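Local coordinates for protein phospholethanolamine N-methyltransferase 2 (Haemonchus contortus, PDB 4KRI) that probably transfers methyl groups from S-adenosylmethionine to methylated phosphoethanolamine on the way to phosphocholine, at residues K113-L118 with V260-V265; F191-I196 with D404-G409; I229-G234 with V273-C278. One frame throughout, in Å; residues are numbered along the deposited sequence.

Contact 1 (K113-L118 with V260-V265); sequences KKMAML and VALERV
The carboxylate of E263 reaches K113 through a water: its OE1 accepts a hydrogen bond of 2.7 Å from that water, which in turn accepts one from NZ of K113. Direct approach stops short of a salt bridge, with K113 NZ and E263 OE1 4.3 Å apart, while OE2 of E263 makes a salt bridge with K267. A second flat group, the guanidinium of R264, has CG1 of V260 3.3 Å above one face, displaced toward the rim; its NH1 forms a salt bridge with E194 and a hydrogen bond with N200. The other methyl of V260, CG2, meets K113 NZ at 3.7 Å, side by side in the same direction. A long, flexible lysine bent at chi2 (-58°) suits this place, since it lays its chain along the valine and still brings its ammonium to the water. These residues join the lead-in and first turn of helix 114-124 to helix 255-268 of the methyltransferase domain, whose fold is Rossmann-like. Deeper in, the joint is apolar: CE of M115 touches CD1 of L262 at 3.6 Å, the side chains crossing at about a right angle. M115 sets CG anti to its backbone N (chi1 -179°) and then folds at chi2 and chi3, a pliable thioether fitted among F157, W159 and V277; L262 rests on F157 and Y275.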
loop_
_atom_site.group_PDB
_atom_site.type_symbol
_atom_site.label_atom_id
_atom_site.label_comp_id
_atom_site.label_asym_id
_atom_site.label_seq_id
_atom_site.Cartn_x
_atom_site.Cartn_y
_atom_site.Cartn_z
ATOM N N LYS A 113 -15.637 0.426 -1.449
ATOM C CA LYS A 113 -14.725 1.413 -0.883
ATOM C C LYS A 113 -14.762 1.401 0.641
ATOM O O LYS A 113 -14.115 2.234 1.273
ATOM C CB LYS A 113 -15.055 2.830 -1.369
ATOM C CG LYS A 113 -15.135 3.006 -2.871
ATOM C CD LYS A 113 -13.842 2.617 -3.554
ATOM C CE LYS A 113 -13.964 2.808 -5.058
ATOM N NZ LYS A 113 -13.006 1.941 -5.791
ATOM N N LYS A 114 -15.523 0.478 1.230
ATOM C CA LYS A 114 -15.702 0.462 2.684
ATOM C C LYS A 114 -14.384 0.433 3.456
ATOM O O LYS A 114 -14.210 1.164 4.436
ATOM C CB LYS A 114 -16.567 -0.712 3.120
ATOM C CG LYS A 114 -17.046 -0.578 4.556
ATOM C CD LYS A 114 -17.990 0.623 4.700
ATOM C CE LYS A 114 -18.454 0.811 6.142
ATOM N NZ LYS A 114 -19.411 1.951 6.311
ATOM N N MET A 115 -13.448 -0.405 3.028
ATOM C CA MET A 115 -12.158 -0.465 3.716
ATOM C C MET A 115 -11.492 0.905 3.706
ATOM O O MET A 115 -10.960 1.358 4.722
ATOM C CB MET A 115 -11.248 -1.514 3.067
ATOM C CG MET A 115 -9.883 -1.663 3.728
ATOM S SD MET A 115 -8.670 -0.450 3.149
ATOM C CE MET A 115 -8.326 -1.064 1.500
ATOM N N ALA A 116 -11.533 1.571 2.561
ATOM C CA ALA A 116 -10.888 2.879 2.435
ATOM C C ALA A 116 -11.577 3.935 3.291
ATOM O O ALA A 116 -10.920 4.745 3.939
ATOM C CB ALA A 116 -10.842 3.318 0.973
ATOM N N MET A 117 -12.907 3.922 3.295
ATOM C CA MET A 117 -13.665 4.904 4.064
ATOM C C MET A 117 -13.479 4.706 5.563
ATOM O O MET A 117 -13.389 5.673 6.316
ATOM C CB MET A 117 -15.155 4.837 3.706
ATOM C CG MET A 117 -15.433 4.978 2.219
ATOM S SD MET A 117 -17.153 5.416 1.860
ATOM C CE MET A 117 -18.016 4.699 3.262
ATOM N N LEU A 118 -13.415 3.451 5.997
ATOM C CA LEU A 118 -13.154 3.164 7.402
ATOM C C LEU A 118 -11.758 3.642 7.791
ATOM O O LEU A 118 -11.576 4.267 8.847
ATOM C CB LEU A 118 -13.311 1.670 7.678
ATOM C CG LEU A 118 -14.748 1.185 7.832
ATOM C CD1 LEU A 118 -14.743 -0.319 8.007
ATOM C CD2 LEU A 118 -15.402 1.859 9.038
ATOM N N VAL A 260 -9.402 -0.654 -5.335
ATOM C CA VAL A 260 -9.674 -1.172 -6.677
ATOM C C VAL A 260 -9.007 -2.526 -6.889
ATOM O O VAL A 260 -9.626 -3.470 -7.382
ATOM C CB VAL A 260 -9.189 -0.203 -7.755
ATOM C CG1 VAL A 260 -9.465 -0.763 -9.137
ATOM C CG2 VAL A 260 -9.858 1.153 -7.584
ATOM N N ALA A 261 -7.741 -2.619 -6.507
ATOM C CA ALA A 261 -7.022 -3.881 -6.613
ATOM C C ALA A 261 -7.745 -4.997 -5.852
ATOM O O ALA A 261 -7.893 -6.109 -6.357
ATOM C CB ALA A 261 -5.577 -3.715 -6.109
ATOM N N LEU A 262 -8.205 -4.681 -4.639
ATOM C CA LEU A 262 -8.834 -5.642 -3.763
ATOM C C LEU A 262 -10.178 -6.059 -4.306
ATOM O O LEU A 262 -10.491 -7.245 -4.301
ATOM C CB LEU A 262 -8.978 -5.069 -2.347
ATOM C CG LEU A 262 -7.666 -5.043 -1.563
ATOM C CD1 LEU A 262 -7.740 -4.028 -0.445
ATOM C CD2 LEU A 262 -7.414 -6.421 -0.981
ATOM N N GLU A 263 -10.957 -5.093 -4.798
ATOM C CA GLU A 263 -12.272 -5.402 -5.362
ATOM C C GLU A 263 -12.106 -6.376 -6.512
ATOM O O GLU A 263 -12.872 -7.341 -6.654
ATOM C CB GLU A 263 -12.923 -4.124 -5.888
ATOM C CG GLU A 263 -14.224 -4.354 -6.636
ATOM C CD GLU A 263 -14.848 -3.063 -7.131
ATOM O OE1 GLU A 263 -14.353 -1.976 -6.762
ATOM O OE2 GLU A 263 -15.836 -3.137 -7.890
ATOM N N ARG A 264 -11.086 -6.126 -7.322
ATOM C CA ARG A 264 -10.892 -6.908 -8.535
ATOM C C ARG A 264 -10.369 -8.314 -8.271
ATOM O O ARG A 264 -10.816 -9.269 -8.896
ATOM C CB ARG A 264 -10.051 -6.134 -9.545
ATOM C CG ARG A 264 -10.837 -4.972 -10.132
ATOM C CD ARG A 264 -10.031 -4.138 -11.094
ATOM N NE ARG A 264 -10.766 -2.921 -11.433
ATOM C CZ ARG A 264 -10.355 -2.013 -12.310
ATOM N NH1 ARG A 264 -9.215 -2.180 -12.964
ATOM N NH2 ARG A 264 -11.100 -0.938 -12.542
ATOM N N VAL A 265 -9.455 -8.463 -7.325
ATOM C CA VAL A 265 -8.992 -9.809 -7.025
ATOM C C VAL A 265 -10.058 -10.608 -6.274
ATOM O O VAL A 265 -10.179 -11.817 -6.476
ATOM C CB VAL A 265 -7.621 -9.834 -6.290
ATOM C CG1 VAL A 265 -7.770 -9.345 -4.856
ATOM C CG2 VAL A 265 -7.045 -11.263 -6.311
HETATM O O HOH W 1 -13.568 -0.331 -4.781
#

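Contact 2 (F191-I196 with D404-G409); sequences FAYEWI and DGLVSG. With 1SH (2-(methylamino)ethyl dihydrogen phosphate), chain E.
L406 reaches from helix 404-409 toward helix 191-196 and sets both methyls against I196, CD1 by CB and CD2 by CG2, the latter pair 4.1 Å apart. CD1 of L406 also lies 3.7 Å from the carbonyl O of A192. The isoleucine and leucine chains slide past each other in opposite directions, so their branches lie alongside one another. I196 carries CG1 anti to its backbone N (chi1 -178°), which leaves CG2 in the crowded position between N and the carbonyl carbon, facing the leucine. A192 suits its place by being small: its short side chain points at the opposite helix and lets the leucine methyl approach the main chain, although the helix axes stay 11.1 Å apart at their closest and cross at -55°. I387 of helix 373-389 packs against both I196 and L406, extending the apolar layer.

This helical layer forms one wall of the pocket for the phosphorylated substrate of the methyltransferase, and Y193 links the two. Y193 leaves its helix on the side away from 404-409, but its ring swings back so that CD1 lies 4.4 Å from CD2 of L406, a loose and oblique approach. Tyrosine supplies a flat apolar surface for the two-carbon linker of the bound 2-(methylamino)ethyl dihydrogen phosphate, whose C2 sits over one face of the ring, and a polar end for the phosphate. Y193 OH donates a hydrogen bond of 2.6 Å to phosphate O3 and is also bonded to NE2 of Q184, so two hydrogen bonds grip the hydroxyl. The ligand is also hydrogen-bonded to Y327, Y341, R345, Y347 and, two turns beyond L406 on the same helix, K413.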
loop_
_atom_site.group_PDB
_atom_site.type_symbol
_atom_site.label_atom_id
_atom_site.label_comp_id
_atom_site.label_asym_id
_atom_site.label_seq_id
_atom_site.Cartn_x
_atom_site.Cartn_y
_atom_site.Cartn_z
ATOM N N PHE A 191 -9.138 6.379 -12.312
ATOM C CA PHE A 191 -9.824 5.798 -13.461
ATOM C C PHE A 191 -9.507 6.511 -14.781
ATOM O O PHE A 191 -9.489 5.882 -15.835
ATOM C CB PHE A 191 -11.330 5.662 -13.201
ATOM C CG PHE A 191 -11.654 4.753 -12.042
ATOM C CD1 PHE A 191 -11.181 3.447 -12.019
ATOM C CD2 PHE A 191 -12.416 5.206 -10.976
ATOM C CE1 PHE A 191 -11.458 2.605 -10.950
ATOM C CE2 PHE A 191 -12.704 4.371 -9.902
ATOM C CZ PHE A 191 -12.221 3.070 -9.890
ATOM N N ALA A 192 -9.220 7.811 -14.729
ATOM C CA ALA A 192 -8.792 8.518 -15.932
ATOM C C ALA A 192 -7.408 8.018 -16.365
ATOM O O ALA A 192 -7.157 7.817 -17.547
ATOM C CB ALA A 192 -8.770 10.014 -15.699
ATOM N N TYR A 193 -6.516 7.807 -15.401
ATOM C CA TYR A 193 -5.204 7.230 -15.696
ATOM C C TYR A 193 -5.336 5.822 -16.297
ATOM O O TYR A 193 -4.679 5.505 -17.292
ATOM C CB TYR A 193 -4.362 7.144 -14.419
ATOM C CG TYR A 193 -3.564 8.382 -14.071
ATOM C CD1 TYR A 193 -2.981 9.174 -15.055
ATOM C CD2 TYR A 193 -3.380 8.749 -12.748
ATOM C CE1 TYR A 193 -2.237 10.296 -14.719
ATOM C CE2 TYR A 193 -2.635 9.852 -12.405
ATOM C CZ TYR A 193 -2.068 10.627 -13.391
ATOM O OH TYR A 193 -1.332 11.732 -13.043
ATOM N N GLU A 194 -6.162 4.976 -15.682
ATOM C CA GLU A 194 -6.357 3.617 -16.188
ATOM C C GLU A 194 -6.847 3.642 -17.640
ATOM O O GLU A 194 -6.461 2.806 -18.468
ATOM C CB GLU A 194 -7.348 2.837 -15.314
ATOM C CG GLU A 194 -7.525 1.410 -15.771
ATOM C CD GLU A 194 -8.644 0.677 -15.054
ATOM O OE1 GLU A 194 -9.535 1.330 -14.456
ATOM O OE2 GLU A 194 -8.637 -0.568 -15.111
ATOM N N TRP A 195 -7.691 4.618 -17.953
ATOM C CA TRP A 195 -8.233 4.720 -19.301
ATOM C C TRP A 195 -7.121 4.938 -20.323
ATOM O O TRP A 195 -7.111 4.301 -21.374
ATOM C CB TRP A 195 -9.265 5.848 -19.393
ATOM C CG TRP A 195 -10.111 5.814 -20.648
ATOM C CD1 TRP A 195 -11.321 5.198 -20.803
ATOM C CD2 TRP A 195 -9.814 6.430 -21.907
ATOM N NE1 TRP A 195 -11.790 5.390 -22.078
ATOM C CE2 TRP A 195 -10.885 6.146 -22.777
ATOM C CE3 TRP A 195 -8.755 7.203 -22.382
ATOM C CZ2 TRP A 195 -10.923 6.601 -24.095
ATOM C CZ3 TRP A 195 -8.800 7.652 -23.691
ATOM C CH2 TRP A 195 -9.872 7.352 -24.529
ATOM N N ILE A 196 -6.175 5.823 -20.015
ATOM C CA ILE A 196 -5.082 6.083 -20.947
ATOM C C ILE A 196 -3.983 5.005 -20.929
ATOM O O ILE A 196 -3.450 4.640 -21.983
ATOM C CB ILE A 196 -4.489 7.517 -20.777
ATOM C CG1 ILE A 196 -3.386 7.772 -21.801
ATOM C CG2 ILE A 196 -3.906 7.712 -19.387
ATOM C CD1 ILE A 196 -3.776 7.417 -23.199
ATOM N N ASP A 404 -9.153 17.182 -20.915
ATOM C CA ASP A 404 -8.136 18.158 -21.291
ATOM C C ASP A 404 -6.859 18.005 -20.454
ATOM O O ASP A 404 -5.752 18.202 -20.960
ATOM C CB ASP A 404 -8.686 19.584 -21.196
ATOM C CG ASP A 404 -9.856 19.824 -22.143
ATOM O OD1 ASP A 404 -9.914 19.166 -23.207
ATOM O OD2 ASP A 404 -10.719 20.675 -21.823
ATOM N N GLY A 405 -7.017 17.640 -19.183
ATOM C CA GLY A 405 -5.880 17.415 -18.304
ATOM C C GLY A 405 -5.000 16.260 -18.754
ATOM O O GLY A 405 -3.774 16.287 -18.574
ATOM N N LEU A 406 -5.619 15.233 -19.332
ATOM C CA LEU A 406 -4.849 14.121 -19.884
ATOM C C LEU A 406 -4.102 14.562 -21.143
ATOM O O LEU A 406 -2.915 14.275 -21.311
ATOM C CB LEU A 406 -5.747 12.929 -20.208
ATOM C CG LEU A 406 -6.162 11.949 -19.113
ATOM C CD1 LEU A 406 -6.847 10.746 -19.737
ATOM C CD2 LEU A 406 -4.955 11.521 -18.271
ATOM N N VAL A 407 -4.807 15.253 -22.032
ATOM C CA VAL A 407 -4.202 15.711 -23.277
ATOM C C VAL A 407 -3.038 16.661 -23.013
ATOM O O VAL A 407 -1.957 16.505 -23.588
ATOM C CB VAL A 407 -5.236 16.401 -24.191
ATOM C CG1 VAL A 407 -4.541 17.157 -25.325
ATOM C CG2 VAL A 407 -6.208 15.376 -24.748
ATOM N N SER A 408 -3.257 17.632 -22.130
ATOM C CA SER A 408 -2.233 18.628 -21.827
ATOM C C SER A 408 -1.077 18.023 -21.048
ATOM O O SER A 408 0.064 18.454 -21.188
ATOM C CB SER A 408 -2.835 19.785 -21.037
ATOM O OG SER A 408 -3.704 20.541 -21.859
ATOM N N GLY A 409 -1.372 17.027 -20.225
ATOM C CA GLY A 409 -0.323 16.377 -19.465
ATOM C C GLY A 409 0.628 15.627 -20.371
ATOM O O GLY A 409 1.849 15.664 -20.194
HETATM O O4 1SH E . 2.742 11.151 -15.629
HETATM P P1 1SH E . 2.048 11.570 -14.336
HETATM O O1 1SH E . 2.849 12.543 -13.565
HETATM O O3 1SH E . 0.640 12.186 -14.681
HETATM O O2 1SH E . 1.874 10.283 -13.429
HETATM C C1 1SH E . 1.292 9.206 -13.953
HETATM C C2 1SH E . 1.354 7.939 -13.109
HETATM N N1 1SH E . 2.649 7.356 -12.896
HETATM C C3 1SH E . 2.498 6.302 -11.959
#

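Contact 3 (I229-G234 with V273-C278); sequences IGVGIG and VTYAVC. With SAH (S-adenosyl-L-homocysteine), chain D.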
loop_
_atom_site.group_PDB
_atom_site.type_symbol
_atom_site.label_atom_id
_atom_site.label_comp_id
_atom_site.label_asym_id
_atom_site.label_seq_id
_atom_site.Cartn_x
_atom_site.Cartn_y
_atom_site.Cartn_z
ATOM N N ILE A 229 6.119 -3.189 -4.880
ATOM C CA ILE A 229 6.029 -1.958 -4.118
ATOM C C ILE A 229 5.329 -0.897 -4.968
ATOM O O ILE A 229 5.798 -0.553 -6.049
ATOM C CB ILE A 229 7.442 -1.471 -3.683
ATOM C CG1 ILE A 229 8.008 -2.427 -2.625
ATOM C CG2 ILE A 229 7.374 -0.041 -3.151
ATOM C CD1 ILE A 229 9.487 -2.179 -2.278
ATOM N N GLY A 230 4.214 -0.370 -4.462
ATOM C CA GLY A 230 3.438 0.613 -5.194
ATOM C C GLY A 230 2.603 -0.039 -6.273
ATOM O O GLY A 230 2.617 0.377 -7.426
ATOM N N VAL A 231 1.841 -1.040 -5.866
ATOM C CA VAL A 231 1.142 -1.934 -6.777
ATOM C C VAL A 231 -0.069 -1.292 -7.479
ATOM O O VAL A 231 -0.591 -1.840 -8.454
ATOM C CB VAL A 231 0.759 -3.228 -6.016
ATOM C CG1 VAL A 231 -0.397 -2.973 -5.058
ATOM C CG2 VAL A 231 0.452 -4.358 -6.985
ATOM N N GLY A 232 -0.499 -0.120 -7.006
ATOM C CA GLY A 232 -1.552 0.628 -7.677
ATOM C C GLY A 232 -2.862 -0.148 -7.679
ATOM O O GLY A 232 -3.256 -0.698 -6.654
ATOM N N ILE A 233 -3.523 -0.226 -8.835
ATOM C CA ILE A 233 -4.779 -0.968 -8.909
ATOM C C ILE A 233 -4.595 -2.433 -9.290
ATOM O O ILE A 233 -5.576 -3.145 -9.536
ATOM C CB ILE A 233 -5.824 -0.286 -9.815
ATOM C CG1 ILE A 233 -5.329 -0.189 -11.257
ATOM C CG2 ILE A 233 -6.189 1.083 -9.269
ATOM C CD1 ILE A 233 -6.379 0.408 -12.193
ATOM N N GLY A 234 -3.339 -2.884 -9.317
ATOM C CA GLY A 234 -3.070 -4.316 -9.241
ATOM C C GLY A 234 -2.686 -5.029 -10.530
ATOM O O GLY A 234 -2.330 -6.213 -10.501
ATOM N N VAL A 273 -2.181 -13.935 -5.268
ATOM C CA VAL A 273 -2.044 -12.499 -5.085
ATOM C C VAL A 273 -2.680 -12.010 -3.796
ATOM O O VAL A 273 -3.837 -12.290 -3.527
ATOM C CB VAL A 273 -2.700 -11.757 -6.244
ATOM C CG1 VAL A 273 -2.636 -10.244 -6.013
ATOM C CG2 VAL A 273 -1.986 -12.111 -7.537
ATOM N N THR A 274 -1.915 -11.272 -3.000
ATOM C CA THR A 274 -2.450 -10.667 -1.779
ATOM C C THR A 274 -1.974 -9.210 -1.742
ATOM O O THR A 274 -1.036 -8.857 -2.453
ATOM C CB THR A 274 -2.005 -11.421 -0.516
ATOM O OG1 THR A 274 -0.569 -11.468 -0.467
ATOM C CG2 THR A 274 -2.615 -12.861 -0.493
ATOM N N TYR A 275 -2.625 -8.381 -0.930
ATOM C CA TYR A 275 -2.354 -6.943 -0.898
ATOM C C TYR A 275 -2.315 -6.404 0.534
ATOM O O TYR A 275 -2.933 -6.975 1.433
ATOM C CB TYR A 275 -3.453 -6.198 -1.659
ATOM C CG TYR A 275 -3.519 -6.466 -3.148
ATOM C CD1 TYR A 275 -2.434 -6.203 -3.970
ATOM C CD2 TYR A 275 -4.681 -6.951 -3.732
ATOM C CE1 TYR A 275 -2.497 -6.421 -5.345
ATOM C CE2 TYR A 275 -4.755 -7.173 -5.111
ATOM C CZ TYR A 275 -3.663 -6.922 -5.898
ATOM O OH TYR A 275 -3.762 -7.131 -7.263
ATOM N N ALA A 276 -1.590 -5.301 0.749
ATOM C CA ALA A 276 -1.596 -4.617 2.053
ATOM C C ALA A 276 -1.494 -3.116 1.826
ATOM O O ALA A 276 -0.799 -2.684 0.907
ATOM C CB ALA A 276 -0.432 -5.088 2.938
ATOM N N VAL A 277 -2.218 -2.326 2.619
ATOM C CA VAL A 277 -2.023 -0.881 2.598
ATOM C C VAL A 277 -0.914 -0.570 3.601
ATOM O O VAL A 277 -1.048 -0.875 4.786
ATOM C CB VAL A 277 -3.289 -0.134 3.054
ATOM C CG1 VAL A 277 -3.119 1.370 2.866
ATOM C CG2 VAL A 277 -4.501 -0.623 2.287
ATOM N N CYS A 278 0.181 0.018 3.131
ATOM C CA CYS A 278 1.263 0.437 4.032
ATOM C C CYS A 278 2.259 1.261 3.270
ATOM O O CYS A 278 2.227 1.305 2.047
ATOM C CB CYS A 278 1.971 -0.764 4.662
ATOM S SG CYS A 278 2.756 -1.907 3.461
HETATM N N SAH D . 2.868 -0.282 -10.137
HETATM C CA SAH D . 1.497 0.085 -10.578
HETATM C CB SAH D . 1.082 1.470 -9.944
HETATM C CG SAH D . 1.834 2.713 -10.408
HETATM S SD SAH D . 1.279 4.221 -9.551
HETATM C C SAH D . 1.365 0.022 -12.049
HETATM O O SAH D . 2.292 -0.383 -12.735
HETATM O OXT SAH D . 0.259 0.154 -12.549
HETATM C "C5'" SAH D . 2.361 4.479 -8.133
HETATM C "C4'" SAH D . 1.897 3.931 -6.904
HETATM O "O4'" SAH D . 2.965 4.024 -5.925
HETATM C "C3'" SAH D . 0.790 4.745 -6.353
HETATM O "O3'" SAH D . -0.350 3.923 -6.223
HETATM C "C2'" SAH D . 1.246 5.199 -5.039
HETATM O "O2'" SAH D . 0.217 5.214 -4.077
HETATM C "C1'" SAH D . 2.318 4.214 -4.707
HETATM N N9 SAH D . 3.252 4.696 -3.632
HETATM C C8 SAH D . 3.950 5.855 -3.618
HETATM N N7 SAH D . 4.714 5.868 -2.520
HETATM C C5 SAH D . 4.521 4.716 -1.845
HETATM C C6 SAH D . 5.047 4.204 -0.652
HETATM N N6 SAH D . 5.958 4.915 0.097
HETATM N N1 SAH D . 4.627 2.984 -0.250
HETATM C C2 SAH D . 3.742 2.278 -0.960
HETATM N N3 SAH D . 3.224 2.739 -2.113
HETATM C C4 SAH D . 3.584 3.955 -2.567
#
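V231 meets the ring of Y275 with both methyls, the side chains crossing at about a right angle. CG2 comes in at the ring edge, near its plane, 4.0 Å from CE1, while CG1 lies equally near CD1 and CE1. Past the valine, CA of G234 lies oblique to the ring, 3.5 Å from OH of Y275, a closeness that the bare glycine permits. The backbone N of Y275 is bonded to E143 of the neighbouring strand 132-143, and its ring rests on R238; A237 and L258 pack against V231. A type II' turn from V231 to G234, closed by G234 N to V231 O at 3.1 Å, shapes the loop, and G232 takes its second position with the positive phi (63°) that glycine adopts readily. On the other side of the loop lies S-adenosyl-L-homocysteine: its amino N donates to the O of G230 at 2.8 Å, and its CB is 3.6 Å from CA of G232, whose N is bonded to D252. G234 occupies the N-cap position of helix 235-244. Strand, glycine-rich turn and helix follow one another as in the cofactor-binding loop of Rossmann-like class I methyltransferases, consistent with a GxGxxG pattern at G230, G232 and G235.

Helix 255-268 ties the three contacts together. Its residues 260-265 belong to contact 1 and back onto contact 3, whose centre is 11 Å away: A261 O lies 3.5 Å from CE2 of Y275, and V260 packs on I233. Contact 2 is centred about 22 Å from each of the others, but its helix 191-196 reaches both, through the salt bridge of E194 OE2 with R264 NH1 (2.7 Å) and through E194 against I233. Contacts 2 and 3 each supply part of a ligand pocket, substrate and cofactor product respectively, with the side chain of Y193 about 7 Å from S-adenosyl-L-homocysteine. Contact 1 stands behind them, the side chain of V260 about 10 Å from that cofactor.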